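Beta-xylosidase (Uncultured organism, PDB 4MLG) probably hydrolyses xylo-oligosaccharides, releasing xylose units as a calcium-containing beta-xylosidase of glycoside hydrolase family 43. Local coordinates at residues E146-Q160 and L181-F195. Residues are numbered along the deposited sequence; the frame is centred on the assembly and turned at random.
Sequences EYYMYFGGLWGGQLQ and LCPKVVRLREDMLEF
Lys184 CB lies over one face of the Phe151 ring, 3.7 Å from its centroid and 19° off the normal, a CH-pi contact, while Val186 CG1 meets the ring edge. That methyl also sits above a face of the Phe195 ring, whose edge takes Leu188 CD2; Met149 SD approaches this ring obliquely, 3.9 Å from Phe195 CE1. Phe151 CG stands between backbone N and carbonyl carbon (chi1 67°), swinging the ring across to Lys184. With an alanine at Phe151, the Lys184 methylenes would probably lose their aromatic floor and Val186 CG1 an edge neighbour. Strands 147-151 and 184-188 are antiparallel neighbours in one blade of the five-bladed family 43 beta-propeller. Met149 pairs with Val186 and Phe151 with Lys184, both hydrogen-bonded: Met149 N to Val186 O is 2.8 Å, at 176°, and Lys184 N to Phe151 O 2.8 Å. On the other sheet face, Tyr150 CE1 touches Val185 CG2 at 3.5 Å, and the Tyr150 hydroxyl is hydrogen-bonded to Pro254 O. Beyond CB the Lys184 chain leads away from the Phe151 ring, its ammonium salt-bridged to Asp201. Just before strand 147-151, Glu146 OE1 faces the guanidinium edge in a long salt bridge, 3.6 Å from Arg187 NH1.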
loop_
_atom_site.group_PDB
_atom_site.type_symbol
_atom_site.label_atom_id
_atom_site.label_comp_id
_atom_site.label_asym_id
_atom_site.label_seq_id
_atom_site.Cartn_x
_atom_site.Cartn_y
_atom_site.Cartn_z
ATOM N N GLU A 146 -8.603 26.567 -2.448
ATOM C CA GLU A 146 -8.011 25.249 -2.249
ATOM C C GLU A 146 -8.401 24.281 -3.363
ATOM O O GLU A 146 -9.326 24.544 -4.133
ATOM C CB GLU A 146 -8.426 24.677 -0.891
ATOM C CG GLU A 146 -8.113 25.578 0.296
ATOM C CD GLU A 146 -6.627 25.686 0.587
ATOM O OE1 GLU A 146 -5.849 24.845 0.086
ATOM O OE2 GLU A 146 -6.237 26.616 1.324
ATOM N N TYR A 147 -7.689 23.162 -3.443
ATOM C CA TYR A 147 -7.986 22.124 -4.425
ATOM C C TYR A 147 -8.355 20.825 -3.716
ATOM O O TYR A 147 -7.608 20.340 -2.866
ATOM C CB TYR A 147 -6.789 21.900 -5.353
ATOM C CG TYR A 147 -6.596 22.977 -6.401
ATOM C CD1 TYR A 147 -6.714 22.685 -7.754
ATOM C CD2 TYR A 147 -6.300 24.285 -6.037
ATOM C CE1 TYR A 147 -6.538 23.664 -8.715
ATOM C CE2 TYR A 147 -6.125 25.271 -6.991
ATOM C CZ TYR A 147 -6.244 24.955 -8.328
ATOM O OH TYR A 147 -6.069 25.935 -9.278
ATOM N N TYR A 148 -9.507 20.265 -4.070
ATOM C CA TYR A 148 -10.011 19.066 -3.406
ATOM C C TYR A 148 -10.023 17.854 -4.337
ATOM O O TYR A 148 -10.328 17.975 -5.524
ATOM C CB TYR A 148 -11.417 19.317 -2.854
ATOM C CG TYR A 148 -11.492 20.438 -1.838
ATOM C CD1 TYR A 148 -11.381 20.179 -0.480
ATOM C CD2 TYR A 148 -11.674 21.757 -2.239
ATOM C CE1 TYR A 148 -11.447 21.200 0.451
ATOM C CE2 TYR A 148 -11.740 22.782 -1.314
ATOM C CZ TYR A 148 -11.628 22.498 0.028
ATOM O OH TYR A 148 -11.696 23.519 0.950
ATOM N N MET A 149 -9.684 16.689 -3.792
ATOM C CA MET A 149 -9.748 15.440 -4.545
ATOM C C MET A 149 -10.937 14.597 -4.105
ATOM O O MET A 149 -11.137 14.367 -2.914
ATOM C CB MET A 149 -8.461 14.623 -4.386
ATOM C CG MET A 149 -8.570 13.206 -4.955
ATOM S SD MET A 149 -7.164 12.128 -4.610
ATOM C CE MET A 149 -5.919 12.835 -5.683
ATOM N N TYR A 150 -11.722 14.140 -5.074
ATOM C CA TYR A 150 -12.810 13.213 -4.803
ATOM C C TYR A 150 -12.493 11.881 -5.465
ATOM O O TYR A 150 -12.316 11.815 -6.681
ATOM C CB TYR A 150 -14.139 13.767 -5.322
ATOM C CG TYR A 150 -14.510 15.099 -4.712
ATOM C CD1 TYR A 150 -15.298 15.168 -3.570
ATOM C CD2 TYR A 150 -14.065 16.289 -5.273
ATOM C CE1 TYR A 150 -15.634 16.382 -3.008
ATOM C CE2 TYR A 150 -14.395 17.508 -4.717
ATOM C CZ TYR A 150 -15.179 17.550 -3.585
ATOM O OH TYR A 150 -15.508 18.765 -3.032
ATOM N N PHE A 151 -12.409 10.825 -4.665
ATOM C CA PHE A 151 -12.074 9.511 -5.196
ATOM C C PHE A 151 -12.915 8.406 -4.570
ATOM O O PHE A 151 -13.711 8.656 -3.662
ATOM C CB PHE A 151 -10.582 9.215 -5.011
ATOM C CG PHE A 151 -10.163 9.067 -3.575
ATOM C CD1 PHE A 151 -10.099 7.816 -2.979
ATOM C CD2 PHE A 151 -9.820 10.177 -2.822
ATOM C CE1 PHE A 151 -9.708 7.678 -1.659
ATOM C CE2 PHE A 151 -9.428 10.045 -1.503
ATOM C CZ PHE A 151 -9.371 8.794 -0.922
ATOM N N GLY A 152 -12.727 7.185 -5.064
ATOM C CA GLY A 152 -13.476 6.035 -4.592
ATOM C C GLY A 152 -14.059 5.231 -5.739
ATOM O O GLY A 152 -14.324 5.768 -6.816
ATOM N N GLY A 153 -14.256 3.937 -5.506
ATOM C CA GLY A 153 -14.833 3.055 -6.505
ATOM C C GLY A 153 -15.067 1.659 -5.961
ATOM O O GLY A 153 -14.150 1.031 -5.438
ATOM N N LEU A 154 -16.297 1.168 -6.089
ATOM C CA LEU A 154 -16.655 -0.147 -5.560
ATOM C C LEU A 154 -16.020 -1.305 -6.322
ATOM O O LEU A 154 -15.551 -1.143 -7.449
ATOM C CB LEU A 154 -18.176 -0.326 -5.540
ATOM C CG LEU A 154 -18.948 0.481 -4.498
ATOM C CD1 LEU A 154 -20.419 0.088 -4.497
ATOM C CD2 LEU A 154 -18.334 0.297 -3.119
ATOM N N TRP A 155 -16.008 -2.470 -5.678
ATOM C CA TRP A 155 -15.589 -3.729 -6.295
ATOM C C TRP A 155 -14.133 -3.721 -6.764
ATOM O O TRP A 155 -13.216 -3.901 -5.963
ATOM C CB TRP A 155 -16.535 -4.110 -7.441
ATOM C CG TRP A 155 -17.967 -4.287 -7.007
ATOM C CD1 TRP A 155 -18.463 -4.177 -5.738
ATOM C CD2 TRP A 155 -19.085 -4.605 -7.847
ATOM N NE1 TRP A 155 -19.817 -4.406 -5.738
ATOM C CE2 TRP A 155 -20.224 -4.672 -7.019
ATOM C CE3 TRP A 155 -19.233 -4.840 -9.217
ATOM C CZ2 TRP A 155 -21.494 -4.964 -7.516
ATOM C CZ3 TRP A 155 -20.495 -5.130 -9.710
ATOM C CH2 TRP A 155 -21.608 -5.190 -8.861
ATOM N N GLY A 156 -13.929 -3.513 -8.060
ATOM C CA GLY A 156 -12.594 -3.493 -8.630
ATOM C C GLY A 156 -11.773 -2.315 -8.142
ATOM O O GLY A 156 -10.543 -2.324 -8.226
ATOM N N GLY A 157 -12.460 -1.301 -7.623
ATOM C CA GLY A 157 -11.805 -0.104 -7.129
ATOM C C GLY A 157 -11.274 -0.241 -5.714
ATOM O O GLY A 157 -10.638 0.675 -5.194
ATOM N N GLN A 158 -11.556 -1.383 -5.092
ATOM C CA GLN A 158 -11.002 -1.733 -3.783
ATOM C C GLN A 158 -11.425 -0.799 -2.650
ATOM O O GLN A 158 -10.811 -0.805 -1.583
ATOM C CB GLN A 158 -9.471 -1.817 -3.848
ATOM C CG GLN A 158 -8.943 -2.773 -4.904
ATOM C CD GLN A 158 -7.442 -2.660 -5.093
ATOM O OE1 GLN A 158 -6.799 -1.774 -4.530
ATOM N NE2 GLN A 158 -6.877 -3.560 -5.890
ATOM N N LEU A 159 -12.472 -0.010 -2.874
ATOM C CA LEU A 159 -12.942 0.935 -1.864
ATOM C C LEU A 159 -13.488 0.215 -0.635
ATOM O O LEU A 159 -13.437 0.741 0.476
ATOM C CB LEU A 159 -14.010 1.863 -2.450
ATOM C CG LEU A 159 -14.558 2.987 -1.567
ATOM C CD1 LEU A 159 -13.465 3.981 -1.209
ATOM C CD2 LEU A 159 -15.718 3.690 -2.258
ATOM N N GLN A 160 -14.004 -0.994 -0.836
ATOM C CA GLN A 160 -14.581 -1.770 0.258
ATOM C C GLN A 160 -13.517 -2.398 1.154
ATOM O O GLN A 160 -13.824 -2.886 2.242
ATOM C CB GLN A 160 -15.538 -2.846 -0.270
ATOM C CG GLN A 160 -14.897 -3.894 -1.166
ATOM C CD GLN A 160 -14.671 -3.401 -2.581
ATOM O OE1 GLN A 160 -15.106 -2.309 -2.946
ATOM N NE2 GLN A 160 -13.985 -4.203 -3.386
ATOM N N LEU A 181 -21.354 2.576 1.230
ATOM C CA LEU A 181 -20.067 3.256 1.302
ATOM C C LEU A 181 -20.139 4.608 0.603
ATOM O O LEU A 181 -20.804 4.754 -0.422
ATOM C CB LEU A 181 -18.964 2.399 0.680
ATOM C CG LEU A 181 -18.561 1.142 1.449
ATOM C CD1 LEU A 181 -17.407 0.445 0.753
ATOM C CD2 LEU A 181 -18.193 1.490 2.880
ATOM N N CYS A 182 -19.453 5.594 1.168
ATOM C CA CYS A 182 -19.442 6.936 0.606
ATOM C C CYS A 182 -18.176 7.156 -0.207
ATOM O O CYS A 182 -17.145 6.541 0.067
ATOM C CB CYS A 182 -19.514 7.979 1.724
ATOM S SG CYS A 182 -20.884 7.763 2.879
ATOM N N PRO A 183 -18.249 8.033 -1.220
ATOM C CA PRO A 183 -17.028 8.464 -1.904
ATOM C C PRO A 183 -16.176 9.287 -0.944
ATOM O O PRO A 183 -16.696 9.784 0.055
ATOM C CB PRO A 183 -17.556 9.342 -3.043
ATOM C CG PRO A 183 -18.892 9.806 -2.576
ATOM C CD PRO A 183 -19.453 8.661 -1.791
ATOM N N LYS A 184 -14.887 9.424 -1.230
ATOM C CA LYS A 184 -13.989 10.113 -0.314
ATOM C C LYS A 184 -13.606 11.498 -0.814
ATOM O O LYS A 184 -13.515 11.733 -2.018
ATOM C CB LYS A 184 -12.734 9.275 -0.068
ATOM C CG LYS A 184 -13.000 7.953 0.630
ATOM C CD LYS A 184 -13.580 8.178 2.016
ATOM C CE LYS A 184 -13.881 6.863 2.713
ATOM N NZ LYS A 184 -14.421 7.084 4.084
ATOM N N VAL A 185 -13.386 12.410 0.127
ATOM C CA VAL A 185 -12.953 13.766 -0.186
ATOM C C VAL A 185 -11.735 14.125 0.662
ATOM O O VAL A 185 -11.687 13.819 1.854
ATOM C CB VAL A 185 -14.087 14.791 0.048
ATOM C CG1 VAL A 185 -14.705 14.608 1.428
ATOM C CG2 VAL A 185 -13.579 16.214 -0.135
ATOM N N VAL A 186 -10.741 14.751 0.042
ATOM C CA VAL A 186 -9.544 15.164 0.760
ATOM C C VAL A 186 -8.958 16.440 0.157
ATOM O O VAL A 186 -8.936 16.610 -1.064
ATOM C CB VAL A 186 -8.484 14.030 0.801
ATOM C CG1 VAL A 186 -8.048 13.642 -0.604
ATOM C CG2 VAL A 186 -7.288 14.437 1.651
ATOM N N ARG A 187 -8.512 17.349 1.019
ATOM C CA ARG A 187 -7.904 18.590 0.562
ATOM C C ARG A 187 -6.424 18.379 0.260
ATOM O O ARG A 187 -5.699 17.776 1.051
ATOM C CB ARG A 187 -8.085 19.699 1.601
ATOM C CG ARG A 187 -7.512 21.047 1.183
ATOM C CD ARG A 187 -7.796 22.133 2.215
ATOM N NE ARG A 187 -7.193 21.840 3.512
ATOM C CZ ARG A 187 -5.972 22.221 3.874
ATOM N NH1 ARG A 187 -5.213 22.912 3.034
ATOM N NH2 ARG A 187 -5.507 21.910 5.077
ATOM N N LEU A 188 -5.984 18.869 -0.895
ATOM C CA LEU A 188 -4.584 18.775 -1.284
ATOM C C LEU A 188 -3.812 19.993 -0.790
ATOM O O LEU A 188 -4.341 21.105 -0.771
ATOM C CB LEU A 188 -4.460 18.667 -2.805
ATOM C CG LEU A 188 -5.016 17.402 -3.455
ATOM C CD1 LEU A 188 -5.080 17.563 -4.964
ATOM C CD2 LEU A 188 -4.166 16.198 -3.080
ATOM N N ARG A 189 -2.564 19.783 -0.385
ATOM C CA ARG A 189 -1.709 20.896 0.010
ATOM C C ARG A 189 -1.224 21.637 -1.235
ATOM O O ARG A 189 -1.415 21.164 -2.355
ATOM C CB ARG A 189 -0.539 20.418 0.873
ATOM C CG ARG A 189 0.350 19.380 0.218
ATOM C CD ARG A 189 1.492 18.971 1.140
ATOM N NE ARG A 189 2.620 18.415 0.398
ATOM C CZ ARG A 189 3.632 17.753 0.951
ATOM N NH1 ARG A 189 3.658 17.550 2.262
ATOM N NH2 ARG A 189 4.613 17.287 0.192
ATOM N N GLU A 190 -0.596 22.790 -1.035
ATOM C CA GLU A 190 -0.329 23.719 -2.134
ATOM C C GLU A 190 0.593 23.186 -3.235
ATOM O O GLU A 190 0.421 23.526 -4.406
ATOM C CB GLU A 190 0.191 25.056 -1.598
ATOM C CG GLU A 190 0.057 26.204 -2.589
ATOM C CD GLU A 190 0.146 27.563 -1.923
ATOM O OE1 GLU A 190 0.605 27.630 -0.764
ATOM O OE2 GLU A 190 -0.249 28.564 -2.558
ATOM N N ASP A 191 1.563 22.353 -2.872
ATOM C CA ASP A 191 2.489 21.816 -3.868
ATOM C C ASP A 191 1.852 20.694 -4.689
ATOM O O ASP A 191 2.453 20.186 -5.636
ATOM C CB ASP A 191 3.803 21.358 -3.223
ATOM C CG ASP A 191 3.637 20.124 -2.357
ATOM O OD1 ASP A 191 2.500 19.831 -1.942
ATOM O OD2 ASP A 191 4.652 19.448 -2.085
ATOM N N MET A 192 0.636 20.314 -4.301
ATOM C CA MET A 192 -0.181 19.357 -5.049
ATOM C C MET A 192 0.451 17.974 -5.184
ATOM O O MET A 192 0.127 17.227 -6.106
ATOM C CB MET A 192 -0.530 19.917 -6.434
ATOM C CG MET A 192 -1.281 21.237 -6.395
ATOM S SD MET A 192 -2.949 21.076 -5.733
ATOM C CE MET A 192 -3.806 20.351 -7.129
ATOM N N LEU A 193 1.344 17.631 -4.261
ATOM C CA LEU A 193 2.027 16.342 -4.308
ATOM C C LEU A 193 1.502 15.380 -3.247
ATOM O O LEU A 193 1.606 14.163 -3.395
ATOM C CB LEU A 193 3.536 16.526 -4.144
ATOM C CG LEU A 193 4.230 17.412 -5.179
ATOM C CD1 LEU A 193 5.732 17.438 -4.940
ATOM C CD2 LEU A 193 3.914 16.941 -6.591
ATOM N N GLU A 194 0.948 15.931 -2.170
ATOM C CA GLU A 194 0.441 15.113 -1.073
ATOM C C GLU A 194 -0.886 15.637 -0.544
ATOM O O GLU A 194 -1.313 16.739 -0.891
ATOM C CB GLU A 194 1.457 15.054 0.073
ATOM C CG GLU A 194 2.784 14.401 -0.283
ATOM C CD GLU A 194 2.654 12.918 -0.581
ATOM O OE1 GLU A 194 1.624 12.318 -0.210
ATOM O OE2 GLU A 194 3.588 12.352 -1.187
ATOM N N PHE A 195 -1.535 14.837 0.297
ATOM C CA PHE A 195 -2.760 15.253 0.967
ATOM C C PHE A 195 -2.421 16.258 2.062
ATOM O O PHE A 195 -1.357 16.179 2.674
ATOM C CB PHE A 195 -3.482 14.048 1.576
ATOM C CG PHE A 195 -3.989 13.059 0.561
ATOM C CD1 PHE A 195 -4.164 13.425 -0.766
ATOM C CD2 PHE A 195 -4.298 11.761 0.939
ATOM C CE1 PHE A 195 -4.633 12.510 -1.701
ATOM C CE2 PHE A 195 -4.768 10.844 0.012
ATOM C CZ PHE A 195 -4.935 11.218 -1.309
#